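PDB 4MN7: GAF domain-containing protein from Thermoplasma acidophilum, which catalyses the reduction of free methionine-R-sulfoxide to methionine, as a type II reductase built on a GAF domain. Local coordinates for residues Ser9-Ala14 with Pro133-Phe138; Leu62-Asn67 with Gly100-Glu105; Thr88-Val93 with Ile108-Lys113. The protein carries 1 engineered substitution. All coordinates share one frame; numbering follows the deposited sequence.

Contact 1 (Ser9-Ala14 with Pro133-Phe138); sequences SQMQAA and PLVHEF
Met-11 carries most of this contact, reaching from the helix of Ser-9 to Ala-14 into the angle between Val-135 and Phe-138. Its CG stands beside the backbone N and the chain then runs straight (chi2 -175°), until chi3, at -93°, swings the methyl round toward the aromatic ring. CE of Met-11 comes obliquely to Phe-138, 3.4 Å from CD2 and 3.5 Å from CE2 of the ring. One bond back, SD of Met-11 lies 3.9 Å from CG2 of Val-135, the two side chains crossing at about a right angle. On the preceding residue, the aliphatic base of Gln-10 meets the fork of Leu-134: CB of Gln-10 lies 3.7 Å from CD1 of Leu-134, and CG of Gln-10 is 3.9 Å from CD2 of that leucine. No hydrogen bond joins the two segments; they meet through apolar side-chain contacts, and every touching residue is buried.

Around these groups lies a second shell. Phe-138 also lies against Lys-4 and Arg-8 of the N-terminal helix, and against Val-32 and Glu-34 of strand 27-34, while Val-135 rests on Phe-30 and Val-32. Gln-10 also packs on Met-131 of the second subunit, and Ser-9 on Tyr-17 of that subunit, so the contact borders the dimer interface.

The arrangement as a whole is the pairing of helices 2-21 and 118-136 over one face of the antiparallel sheet, as in the GAF fold, beside the same helices of the partner subunit.

Contact 2 (Leu62-Asn67 with Gly100-Glu105); sequences LAVLKN and GEPIGE
Helix 62-66 and strand 101-105 run nearly antiparallel: the axes of these short segments approach to 8.4 Å, with 163° between their directions. The backbones come nearest at Val-64 and Pro-102, whose CA atoms are 5.8 Å apart. The helix ends in a Schellman motif with Asn-67 as the C-prime residue: its phi is positive, and its N makes a weak bond to Val-64 O. On the strand, Ile-103 and Gly-104 together face Val-96 of strand 90-98, a classic beta bulge.

The ring of Pro-102 packs against the end of the helix. CG of Pro-102 lies 3.6 Å from the carbonyl O of Val-64, while CD of the same ring is 3.9 Å from CG of Asn-67, whose side chain crosses the ring obliquely. With CG anti to the backbone N (chi1 -164°), Asn-67 extends from the helix toward the strand. There ND2 of Asn-67 gives a weak, bent hydrogen bond to Gly-100 O, 3.4 Å long with an angle of 131° at the hydrogen. The firmer polar partner is Arg-97, bonded through NE to Asn-67 OD1.

This is how a short helix covers a GAF-type sheet on the face turned away from helices 2-21 and 118-136: Ile-103, pointing the other way, packs on Val-135 and His-136.

Farther along the strand, Glu-105 starts from the crowded position between backbone N and carbonyl carbon and then extends under the helix. OE1 of Glu-105 lies 3.6 Å from CG2 of Val-64, the two side chains crossing at about a right angle, and 3.9 Å from CB of Ala-63. Such apolar neighbours around a buried carboxylate could raise its pKa, with Tyr-31 and Val-93 packed against the same side chain.

Contact 3 (Thr88-Val93 with Ile108-Lys113); sequences TQSEIV and IDSDKK
Gln-89 leaves the backbone with CG beside the backbone N and extends along the turn that follows strand 108-110. CB of Gln-89 lies between two carbonyls, 3.6 Å from Lys-112 O and equally far from Asp-111 O; CG comes closer to the latter, and CD keeps alongside it. At the tip of Gln-89, NE2 donates to Asp-111 O in a short bond of 2.5 Å, at 163° and within 10° of the amide plane, while OE1 rests 3.3 Å from CE of Lys-113. An alanine here would lack the amide and would probably leave the turn at Asp-111 less firmly tied to the neighbouring strand.

The backbone beneath is a classic beta bulge: the N atoms of Gln-89 and Ser-90 both donate to Ser-110 O. Ser-90 and Ser-110, within the bulge, form a hydrogen-bonded pair; beyond it come Glu-91 with Asp-109, non-hydrogen-bonded, and Ile-92 with Ile-108, hydrogen-bonded. These strands form the hairpin 90-98/101-110 of the GAF sheet. Ser-90 OG reaches over to Lys-112 O (2.7 Å) and is also bonded to Ala-115 N. In the same turn Ser-110 OG accepts from Lys-112 N, an ST turn, and is bonded to Lys-24 O as well.

On the sheet face that bears Glu-91, Thr-88 OG1 donates to the anti lone pair of Asp-109 OD2 at 2.7 Å, and a water links this hydroxyl to Asp-111 OD1. Glu-91 and Asp-109 lie side by side, OE2 of the one 3.9 Å from OD1 of the other, and Asp-107 also stands close. The Thr-88 bond to Asp-109 and the Tyr-81 OH bonded to Glu-91 OE1 probably offset part of the repulsion, but the closeness of these carboxylates may raise the pKa of at least one.

Overall arrangement
All three contacts belong to one GAF domain and are arranged about its antiparallel sheet. Contact 1 brings helices 2-21 and 118-136 together on one face; contact 2 sets helix 59-66 against the other; contact 3 lies within the sheet, between strands 90-98 and 101-110. Contacts 2 and 3 share strand 101-110, lie about 19 Å apart between centres and meet where Val-93 packs on Ala-63 and Glu-105. Ile-103 connects contact 2 to contact 1, about 16 Å away between centres. Contacts 1 and 3, centres about 22 Å apart, do not touch. Along the chain, contacts 2 and 3 interleave inside the loop closed by contact 1, so helices far apart in sequence meet on one face of the sheet formed by the strands between them.

Contact 1 (Ser9-Ala14 with Pro133-Phe138)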
ATOM      1  N   SER A   9       0.559  -6.900   4.981  1.00 40.70           N
ATOM      2  CA  SER A   9       1.518  -7.350   3.966  1.00 37.74           C
ATOM      3  C   SER A   9       2.013  -6.167   3.094  1.00 37.70           C
ATOM      4  O   SER A   9       3.186  -6.139   2.716  1.00 36.88           O
ATOM      5  CB  SER A   9       1.029  -8.587   3.116  1.00 43.49           C
ATOM      6  OG  SER A   9       0.309  -8.266   1.943  1.00 52.29           O
ATOM      7  N   GLN A  10       1.137  -5.206   2.783  1.00 35.28           N
ATOM      8  CA  GLN A  10       1.577  -3.958   2.112  1.00 34.25           C
ATOM      9  C   GLN A  10       2.626  -3.214   2.918  1.00 33.11           C
ATOM     10  O   GLN A  10       3.647  -2.816   2.401  1.00 31.29           O
ATOM     11  CB  GLN A  10       0.401  -3.034   1.849  1.00 34.49           C
ATOM     12  CG  GLN A  10      -0.542  -3.551   0.785  1.00 37.94           C
ATOM     13  CD  GLN A  10       0.128  -3.601  -0.593  1.00 40.85           C
ATOM     14  OE1 GLN A  10       0.515  -2.566  -1.115  1.00 43.16           O
ATOM     15  NE2 GLN A  10       0.267  -4.775  -1.150  1.00 38.31           N
ATOM     16  N   MET A  11       2.368  -3.007   4.200  1.00 34.11           N
ATOM     17  CA  MET A  11       3.313  -2.287   5.075  1.00 34.49           C
ATOM     18  C   MET A  11       4.632  -3.029   5.156  1.00 30.31           C
ATOM     19  O   MET A  11       5.726  -2.460   5.113  1.00 31.63           O
ATOM     20  CB  MET A  11       2.718  -2.122   6.505  1.00 32.74           C
ATOM     21  CG  MET A  11       1.664  -1.048   6.587  1.00 38.62           C
ATOM     22  SD  MET A  11       1.094  -0.762   8.295  1.00 44.94           S
ATOM     23  CE  MET A  11      -0.191  -1.845   8.142  1.00 42.51           C
ATOM     24  N   GLN A  12       4.524  -4.324   5.292  1.00 34.70           N
ATOM     25  CA  GLN A  12       5.712  -5.176   5.289  1.00 38.03           C
ATOM     26  C   GLN A  12       6.556  -5.050   4.010  1.00 38.16           C
ATOM     27  O   GLN A  12       7.782  -4.825   4.048  1.00 38.62           O
ATOM     28  CB  GLN A  12       5.251  -6.616   5.499  1.00 41.85           C
ATOM     29  CG  GLN A  12       6.366  -7.499   5.969  1.00 44.69           C
ATOM     30  CD  GLN A  12       6.849  -7.097   7.320  1.00 39.11           C
ATOM     31  OE1 GLN A  12       6.084  -6.918   8.269  1.00 45.97           O
ATOM     32  NE2 GLN A  12       8.142  -6.923   7.414  1.00 45.38           N
ATOM     33  N   ALA A  13       5.874  -5.097   2.871  1.00 36.56           N
ATOM     34  CA  ALA A  13       6.528  -4.891   1.551  1.00 40.60           C
ATOM     35  C   ALA A  13       7.125  -3.472   1.475  1.00 35.37           C
ATOM     36  O   ALA A  13       8.227  -3.297   0.975  1.00 32.39           O
ATOM     37  CB  ALA A  13       5.531  -5.070   0.411  1.00 37.41           C
ATOM     38  N   ALA A  14       6.420  -2.473   2.005  1.00 33.32           N
ATOM     39  CA  ALA A  14       7.001  -1.110   2.068  1.00 34.63           C
ATOM     40  C   ALA A  14       8.298  -1.045   2.922  1.00 31.40           C
ATOM     41  O   ALA A  14       9.302  -0.418   2.546  1.00 31.01           O
ATOM     42  CB  ALA A  14       5.963  -0.111   2.554  1.00 33.54           C
ATOM     43  N   PRO A 133      -3.819   5.124   3.772  1.00 31.90           N
ATOM     44  CA  PRO A 133      -5.061   4.352   3.925  1.00 31.68           C
ATOM     45  C   PRO A 133      -4.802   2.974   4.435  1.00 29.58           C
ATOM     46  O   PRO A 133      -5.589   2.396   5.173  1.00 32.08           O
ATOM     47  CB  PRO A 133      -5.608   4.288   2.474  1.00 32.85           C
ATOM     48  CG  PRO A 133      -5.171   5.622   1.909  1.00 32.65           C
ATOM     49  CD  PRO A 133      -3.793   5.857   2.486  1.00 34.50           C
ATOM     50  N   LEU A 134      -3.676   2.420   4.023  1.00 30.30           N
ATOM     51  CA  LEU A 134      -3.362   1.116   4.441  1.00 30.78           C
ATOM     52  C   LEU A 134      -3.032   1.076   5.914  1.00 32.54           C
ATOM     53  O   LEU A 134      -3.463   0.195   6.604  1.00 35.73           O
ATOM     54  CB  LEU A 134      -2.207   0.540   3.637  1.00 34.36           C
ATOM     55  CG  LEU A 134      -2.527   0.255   2.179  1.00 35.93           C
ATOM     56  CD1 LEU A 134      -1.235   0.250   1.374  1.00 35.97           C
ATOM     57  CD2 LEU A 134      -3.226  -1.075   2.110  1.00 33.04           C
ATOM     58  N   VAL A 135      -2.231   2.001   6.392  1.00 32.29           N
ATOM     59  CA  VAL A 135      -1.858   2.062   7.827  1.00 31.69           C
ATOM     60  C   VAL A 135      -3.124   2.324   8.652  1.00 30.66           C
ATOM     61  O   VAL A 135      -3.273   1.839   9.739  1.00 31.70           O
ATOM     62  CB  VAL A 135      -0.926   3.247   8.094  1.00 31.89           C
ATOM     63  CG1 VAL A 135      -0.791   3.507   9.598  1.00 35.47           C
ATOM     64  CG2 VAL A 135       0.413   2.975   7.513  1.00 33.67           C
ATOM     65  N   HIS A 136      -4.052   3.062   8.079  1.00 32.39           N
ATOM     66  CA  HIS A 136      -5.289   3.388   8.747  1.00 31.52           C
ATOM     67  C   HIS A 136      -6.128   2.167   9.102  1.00 37.84           C
ATOM     68  O   HIS A 136      -6.869   2.168  10.056  1.00 38.32           O
ATOM     69  CB  HIS A 136      -6.120   4.322   7.881  1.00 36.28           C
ATOM     70  CG  HIS A 136      -7.422   4.725   8.503  1.00 36.46           C
ATOM     71  ND1 HIS A 136      -8.625   4.192   8.102  1.00 42.30           N
ATOM     72  CD2 HIS A 136      -7.713   5.578   9.516  1.00 35.49           C
ATOM     73  CE1 HIS A 136      -9.609   4.723   8.813  1.00 39.90           C
ATOM     74  NE2 HIS A 136      -9.081   5.566   9.676  1.00 42.12           N
ATOM     75  N   GLU A 137      -6.005   1.109   8.343  1.00 38.22           N
ATOM     76  CA  GLU A 137      -6.700  -0.117   8.709  1.00 38.94           C
ATOM     77  C   GLU A 137      -6.336  -0.604  10.086  1.00 40.92           C
ATOM     78  O   GLU A 137      -7.086  -1.386  10.668  1.00 32.84           O
ATOM     79  CB  GLU A 137      -6.394  -1.220   7.683  1.00 37.46           C
ATOM     80  CG  GLU A 137      -7.014  -0.971   6.322  1.00 35.06           C
ATOM     81  CD  GLU A 137      -8.529  -0.943   6.420  1.00 41.38           C
ATOM     82  OE1 GLU A 137      -9.090  -1.929   6.949  1.00 38.26           O
ATOM     83  OE2 GLU A 137      -9.130   0.041   5.963  1.00 36.90           O
ATOM     84  N   PHE A 138      -5.166  -0.220  10.598  1.00 38.45           N
ATOM     85  CA  PHE A 138      -4.806  -0.562  11.993  1.00 37.61           C
ATOM     86  C   PHE A 138      -5.124   0.535  13.015  1.00 37.68           C
ATOM     87  O   PHE A 138      -5.033   0.331  14.230  1.00 36.83           O
ATOM     88  CB  PHE A 138      -3.336  -0.957  12.058  1.00 36.17           C
ATOM     89  CG  PHE A 138      -3.091  -2.314  11.547  1.00 34.49           C
ATOM     90  CD1 PHE A 138      -3.257  -3.389  12.362  1.00 39.19           C
ATOM     91  CD2 PHE A 138      -2.747  -2.517  10.245  1.00 37.41           C
ATOM     92  CE1 PHE A 138      -3.035  -4.668  11.936  1.00 41.18           C
ATOM     93  CE2 PHE A 138      -2.559  -3.808   9.781  1.00 39.64           C
ATOM     94  CZ  PHE A 138      -2.676  -4.884  10.626  1.00 40.47           C
TER

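Contact 2 (Leu62-Asn67 with Gly100-Glu105)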
ATOM      1  N   LEU A  62       7.415  11.875  19.614  1.00 27.83           N
ATOM      2  CA  LEU A  62       7.533  13.260  19.189  1.00 38.61           C
ATOM      3  C   LEU A  62       6.872  13.505  17.833  1.00 34.13           C
ATOM      4  O   LEU A  62       6.196  14.510  17.675  1.00 36.59           O
ATOM      5  CB  LEU A  62       8.999  13.762  19.219  1.00 37.34           C
ATOM      6  CG  LEU A  62       9.233  15.243  19.430  1.00 51.01           C
ATOM      7  CD1 LEU A  62       8.580  15.650  20.745  1.00 52.80           C
ATOM      8  CD2 LEU A  62      10.734  15.587  19.439  1.00 50.89           C
ATOM      9  N   ALA A  63       7.032  12.583  16.879  1.00 32.94           N
ATOM     10  CA  ALA A  63       6.502  12.834  15.533  1.00 33.52           C
ATOM     11  C   ALA A  63       4.980  12.940  15.559  1.00 35.32           C
ATOM     12  O   ALA A  63       4.377  13.675  14.825  1.00 30.85           O
ATOM     13  CB  ALA A  63       6.917  11.750  14.594  1.00 35.77           C
ATOM     14  N   VAL A  64       4.373  12.122  16.381  1.00 32.84           N
ATOM     15  CA  VAL A  64       2.947  12.095  16.486  1.00 31.91           C
ATOM     16  C   VAL A  64       2.508  13.291  17.300  1.00 35.89           C
ATOM     17  O   VAL A  64       1.499  13.869  16.980  1.00 32.65           O
ATOM     18  CB  VAL A  64       2.475  10.793  17.136  1.00 37.08           C
ATOM     19  CG1 VAL A  64       1.066  10.933  17.662  1.00 47.30           C
ATOM     20  CG2 VAL A  64       2.483   9.710  16.054  1.00 38.06           C
ATOM     21  N   LEU A  65       3.259  13.676  18.331  1.00 33.51           N
ATOM     22  CA  LEU A  65       2.802  14.729  19.229  1.00 36.48           C
ATOM     23  C   LEU A  65       2.958  16.068  18.522  1.00 36.06           C
ATOM     24  O   LEU A  65       2.102  16.892  18.620  1.00 33.87           O
ATOM     25  CB  LEU A  65       3.617  14.746  20.523  1.00 35.00           C
ATOM     26  CG  LEU A  65       3.413  13.609  21.489  1.00 38.79           C
ATOM     27  CD1 LEU A  65       4.498  13.706  22.614  1.00 43.34           C
ATOM     28  CD2 LEU A  65       2.000  13.650  22.079  1.00 37.44           C
ATOM     29  N   LYS A  66       4.052  16.264  17.796  1.00 33.97           N
ATOM     30  CA  LYS A  66       4.275  17.478  17.059  1.00 39.35           C
ATOM     31  C   LYS A  66       3.554  17.410  15.717  1.00 37.90           C
ATOM     32  O   LYS A  66       3.462  18.389  15.061  1.00 37.80           O
ATOM     33  CB  LYS A  66       5.752  17.655  16.688  1.00 43.01           C
ATOM     34  CG  LYS A  66       6.711  17.983  17.808  1.00 54.42           C
ATOM     35  CD  LYS A  66       7.925  18.779  17.272  1.00 60.63           C
ATOM     36  CE  LYS A  66       8.583  18.093  16.085  1.00 70.26           C
ATOM     37  NZ  LYS A  66       9.668  18.877  15.442  1.00 78.06           N
ATOM     38  N   ASN A  67       3.140  16.234  15.266  1.00 36.77           N
ATOM     39  CA  ASN A  67       2.688  16.055  13.879  1.00 34.29           C
ATOM     40  C   ASN A  67       3.662  16.550  12.841  1.00 34.44           C
ATOM     41  O   ASN A  67       3.304  17.236  11.934  1.00 35.65           O
ATOM     42  CB  ASN A  67       1.319  16.664  13.608  1.00 37.84           C
ATOM     43  CG  ASN A  67       0.713  16.126  12.308  1.00 42.68           C
ATOM     44  OD1 ASN A  67       1.241  15.182  11.683  1.00 42.20           O
ATOM     45  ND2 ASN A  67      -0.345  16.736  11.885  1.00 41.70           N
ATOM     46  N   GLY A 100      -5.590  14.788   7.827  1.00 46.33           N
ATOM     47  CA  GLY A 100      -4.799  15.824   8.476  1.00 47.88           C
ATOM     48  C   GLY A 100      -4.215  15.498   9.865  1.00 53.05           C
ATOM     49  O   GLY A 100      -3.337  16.223  10.335  1.00 56.76           O
ATOM     50  N   GLU A 101      -4.666  14.398  10.479  1.00 46.23           N
ATOM     51  CA  GLU A 101      -4.240  13.993  11.806  1.00 43.32           C
ATOM     52  C   GLU A 101      -3.318  12.757  11.765  1.00 36.84           C
ATOM     53  O   GLU A 101      -3.490  11.844  10.963  1.00 36.89           O
ATOM     54  CB  GLU A 101      -5.487  13.731  12.659  1.00 46.58           C
ATOM     55  CG  GLU A 101      -6.163  15.010  13.208  1.00 57.58           C
ATOM     56  CD  GLU A 101      -5.160  16.091  13.686  1.00 63.71           C
ATOM     57  OE1 GLU A 101      -4.694  16.070  14.847  1.00 65.57           O
ATOM     58  OE2 GLU A 101      -4.821  16.990  12.891  1.00 65.28           O
ATOM     59  N   PRO A 102      -2.374  12.723  12.644  1.00 39.46           N
ATOM     60  CA  PRO A 102      -1.455  11.625  12.680  1.00 39.56           C
ATOM     61  C   PRO A 102      -2.142  10.360  13.149  1.00 37.34           C
ATOM     62  O   PRO A 102      -2.909  10.395  14.094  1.00 36.14           O
ATOM     63  CB  PRO A 102      -0.383  12.090  13.663  1.00 38.35           C
ATOM     64  CG  PRO A 102      -1.012  13.219  14.457  1.00 42.93           C
ATOM     65  CD  PRO A 102      -2.095  13.776  13.636  1.00 40.87           C
ATOM     66  N   ILE A 103      -1.925   9.258  12.449  1.00 33.21           N
ATOM     67  CA  ILE A 103      -2.500   7.971  12.888  1.00 33.48           C
ATOM     68  C   ILE A 103      -1.441   6.911  13.126  1.00 29.40           C
ATOM     69  O   ILE A 103      -1.750   5.764  13.490  1.00 31.89           O
ATOM     70  CB  ILE A 103      -3.569   7.467  11.907  1.00 31.31           C
ATOM     71  CG1 ILE A 103      -2.956   7.350  10.498  1.00 33.90           C
ATOM     72  CG2 ILE A 103      -4.730   8.473  11.917  1.00 38.73           C
ATOM     73  CD1 ILE A 103      -3.522   6.247   9.644  1.00 34.32           C
ATOM     74  N   GLY A 104      -0.212   7.294  12.900  1.00 31.68           N
ATOM     75  CA  GLY A 104       0.904   6.414  12.995  1.00 30.10           C
ATOM     76  C   GLY A 104       2.135   7.036  12.411  1.00 30.79           C
ATOM     77  O   GLY A 104       2.229   8.250  12.269  1.00 28.83           O
ATOM     78  N   GLU A 105       3.150   6.214  12.166  1.00 30.12           N
ATOM     79  CA  GLU A 105       4.438   6.766  11.687  1.00 29.92           C
ATOM     80  C   GLU A 105       5.315   5.751  11.033  1.00 28.90           C
ATOM     81  O   GLU A 105       5.152   4.532  11.257  1.00 29.93           O
ATOM     82  CB  GLU A 105       5.171   7.388  12.893  1.00 31.03           C
ATOM     83  CG  GLU A 105       5.517   6.353  13.942  1.00 32.93           C
ATOM     84  CD  GLU A 105       6.027   6.997  15.244  1.00 34.39           C
ATOM     85  OE1 GLU A 105       5.722   8.162  15.526  1.00 38.80           O
ATOM     86  OE2 GLU A 105       6.824   6.362  15.902  1.00 33.59           O
TER

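Contact 3 (Thr88-Val93 with Ile108-Lys113)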
ATOM      1  N   THR A  88      22.709   2.172  16.232  1.00 49.07           N
ATOM      2  CA  THR A  88      22.052   3.295  15.601  1.00 42.45           C
ATOM      3  C   THR A  88      22.783   4.574  15.893  1.00 37.57           C
ATOM      4  O   THR A  88      23.008   4.904  17.014  1.00 43.64           O
ATOM      5  CB  THR A  88      20.608   3.443  16.135  1.00 40.07           C
ATOM      6  OG1 THR A  88      19.837   2.301  15.727  1.00 39.64           O
ATOM      7  CG2 THR A  88      20.001   4.713  15.601  1.00 38.14           C
ATOM      8  N   GLN A  89      23.074   5.343  14.859  1.00 36.18           N
ATOM      9  CA  GLN A  89      23.574   6.673  14.989  1.00 37.86           C
ATOM     10  C   GLN A  89      22.652   7.710  14.491  1.00 36.49           C
ATOM     11  O   GLN A  89      22.833   8.854  14.815  1.00 38.69           O
ATOM     12  CB  GLN A  89      24.885   6.801  14.201  1.00 43.09           C
ATOM     13  CG  GLN A  89      26.000   5.965  14.862  1.00 49.65           C
ATOM     14  CD  GLN A  89      27.377   6.223  14.258  1.00 50.87           C
ATOM     15  OE1 GLN A  89      28.100   7.062  14.722  1.00 50.89           O
ATOM     16  NE2 GLN A  89      27.704   5.511  13.191  1.00 55.77           N
ATOM     17  N   SER A  90      21.695   7.372  13.623  1.00 40.27           N
ATOM     18  CA  SER A  90      20.687   8.391  13.267  1.00 38.00           C
ATOM     19  C   SER A  90      19.334   7.747  13.085  1.00 34.38           C
ATOM     20  O   SER A  90      19.240   6.545  12.833  1.00 33.41           O
ATOM     21  CB  SER A  90      21.117   9.320  12.096  1.00 40.87           C
ATOM     22  OG  SER A  90      21.454   8.596  10.933  1.00 45.44           O
ATOM     23  N   GLU A  91      18.291   8.552  13.254  1.00 37.17           N
ATOM     24  CA  GLU A  91      16.946   8.052  13.255  1.00 38.89           C
ATOM     25  C   GLU A  91      15.957   9.150  12.803  1.00 40.86           C
ATOM     26  O   GLU A  91      16.088  10.324  13.173  1.00 38.65           O
ATOM     27  CB  GLU A  91      16.558   7.562  14.645  1.00 36.80           C
ATOM     28  CG  GLU A  91      15.129   6.977  14.690  1.00 40.94           C
ATOM     29  CD  GLU A  91      14.748   6.384  16.017  1.00 43.21           C
ATOM     30  OE1 GLU A  91      15.571   6.536  16.942  1.00 45.31           O
ATOM     31  OE2 GLU A  91      13.664   5.760  16.132  1.00 37.65           O
ATOM     32  N   ILE A  92      14.978   8.736  11.989  1.00 36.31           N
ATOM     33  CA  ILE A  92      13.981   9.649  11.449  1.00 38.09           C
ATOM     34  C   ILE A  92      12.639   9.003  11.664  1.00 34.52           C
ATOM     35  O   ILE A  92      12.494   7.787  11.554  1.00 32.67           O
ATOM     36  CB  ILE A  92      14.235   9.987   9.984  1.00 37.06           C
ATOM     37  CG1 ILE A  92      13.311  11.116   9.538  1.00 38.33           C
ATOM     38  CG2 ILE A  92      14.091   8.754   9.147  1.00 36.61           C
ATOM     39  CD1 ILE A  92      13.539  11.611   8.141  1.00 36.36           C
ATOM     40  N   VAL A  93      11.701   9.815  12.091  1.00 32.07           N
ATOM     41  CA  VAL A  93      10.357   9.366  12.330  1.00 30.90           C
ATOM     42  C   VAL A  93       9.454  10.306  11.559  1.00 29.94           C
ATOM     43  O   VAL A  93       9.484  11.495  11.773  1.00 33.78           O
ATOM     44  CB  VAL A  93       9.987   9.373  13.788  1.00 32.30           C
ATOM     45  CG1 VAL A  93       8.639   8.680  13.999  1.00 34.30           C
ATOM     46  CG2 VAL A  93      11.016   8.651  14.628  1.00 30.77           C
ATOM     47  N   ILE A 108      12.628   4.975  11.091  1.00 31.28           N
ATOM     48  CA  ILE A 108      13.809   4.372  10.452  1.00 31.22           C
ATOM     49  C   ILE A 108      15.101   4.724  11.200  1.00 30.66           C
ATOM     50  O   ILE A 108      15.391   5.888  11.466  1.00 29.59           O
ATOM     51  CB  ILE A 108      13.926   4.888   8.997  1.00 32.03           C
ATOM     52  CG1 ILE A 108      12.660   4.600   8.232  1.00 32.33           C
ATOM     53  CG2 ILE A 108      15.079   4.229   8.291  1.00 36.45           C
ATOM     54  CD1 ILE A 108      12.629   5.136   6.788  1.00 36.11           C
ATOM     55  N   ASP A 109      15.911   3.709  11.450  1.00 30.44           N
ATOM     56  CA  ASP A 109      17.207   3.819  12.109  1.00 33.31           C
ATOM     57  C   ASP A 109      18.286   3.600  11.035  1.00 35.37           C
ATOM     58  O   ASP A 109      18.155   2.732  10.142  1.00 33.20           O
ATOM     59  CB  ASP A 109      17.443   2.640  13.117  1.00 37.25           C
ATOM     60  CG  ASP A 109      16.642   2.780  14.422  1.00 42.68           C
ATOM     61  OD1 ASP A 109      15.416   2.698  14.373  1.00 46.13           O
ATOM     62  OD2 ASP A 109      17.245   2.924  15.501  1.00 46.59           O
ATOM     63  N   SER A 110      19.360   4.355  11.175  1.00 39.65           N
ATOM     64  CA  SER A 110      20.564   4.148  10.435  1.00 35.79           C
ATOM     65  C   SER A 110      21.749   3.964  11.406  1.00 37.60           C
ATOM     66  O   SER A 110      21.878   4.737  12.358  1.00 34.03           O
ATOM     67  CB  SER A 110      20.873   5.389   9.622  1.00 37.27           C
ATOM     68  OG  SER A 110      22.048   5.132   8.838  1.00 42.09           O
ATOM     69  N   ASP A 111      22.658   3.050  11.045  1.00 37.42           N
ATOM     70  CA  ASP A 111      23.941   2.891  11.727  1.00 45.37           C
ATOM     71  C   ASP A 111      24.930   3.991  11.369  1.00 42.76           C
ATOM     72  O   ASP A 111      25.948   4.098  12.019  1.00 42.90           O
ATOM     73  CB  ASP A 111      24.579   1.536  11.409  1.00 41.20           C
ATOM     74  CG  ASP A 111      23.805   0.381  11.974  1.00 46.25           C
ATOM     75  OD1 ASP A 111      22.911   0.594  12.824  1.00 47.61           O
ATOM     76  OD2 ASP A 111      24.044  -0.774  11.550  1.00 50.63           O
ATOM     77  N   LYS A 112      24.617   4.821  10.373  1.00 44.35           N
ATOM     78  CA  LYS A 112      25.494   5.926   9.961  1.00 43.29           C
ATOM     79  C   LYS A 112      24.991   7.199  10.543  1.00 43.76           C
ATOM     80  O   LYS A 112      23.804   7.364  10.829  1.00 42.94           O
ATOM     81  CB  LYS A 112      25.515   6.058   8.437  1.00 50.37           C
ATOM     82  CG  LYS A 112      25.835   4.753   7.709  1.00 59.19           C
ATOM     83  CD  LYS A 112      27.328   4.420   7.663  1.00 68.20           C
ATOM     84  CE  LYS A 112      27.656   3.055   8.273  1.00 83.02           C
ATOM     85  NZ  LYS A 112      26.769   1.945   7.828  1.00 83.55           N
ATOM     86  N   LYS A 113      25.874   8.138  10.714  1.00 40.81           N
ATOM     87  CA  LYS A 113      25.486   9.397  11.273  1.00 48.93           C
ATOM     88  C   LYS A 113      24.839  10.263  10.198  1.00 38.15           C
ATOM     89  O   LYS A 113      25.250  10.183   9.055  1.00 39.49           O
ATOM     90  CB  LYS A 113      26.738  10.076  11.749  1.00 55.55           C
ATOM     91  CG  LYS A 113      26.564  11.130  12.840  1.00 69.09           C
ATOM     92  CD  LYS A 113      27.908  11.382  13.536  1.00 76.46           C
ATOM     93  CE  LYS A 113      28.747  10.094  13.591  1.00 78.51           C
ATOM     94  NZ  LYS A 113      29.993  10.132  14.403  1.00 83.31           N
TER
HETATM   95  O   HOH W   1      20.135   0.554  13.356  1.00 39.67           O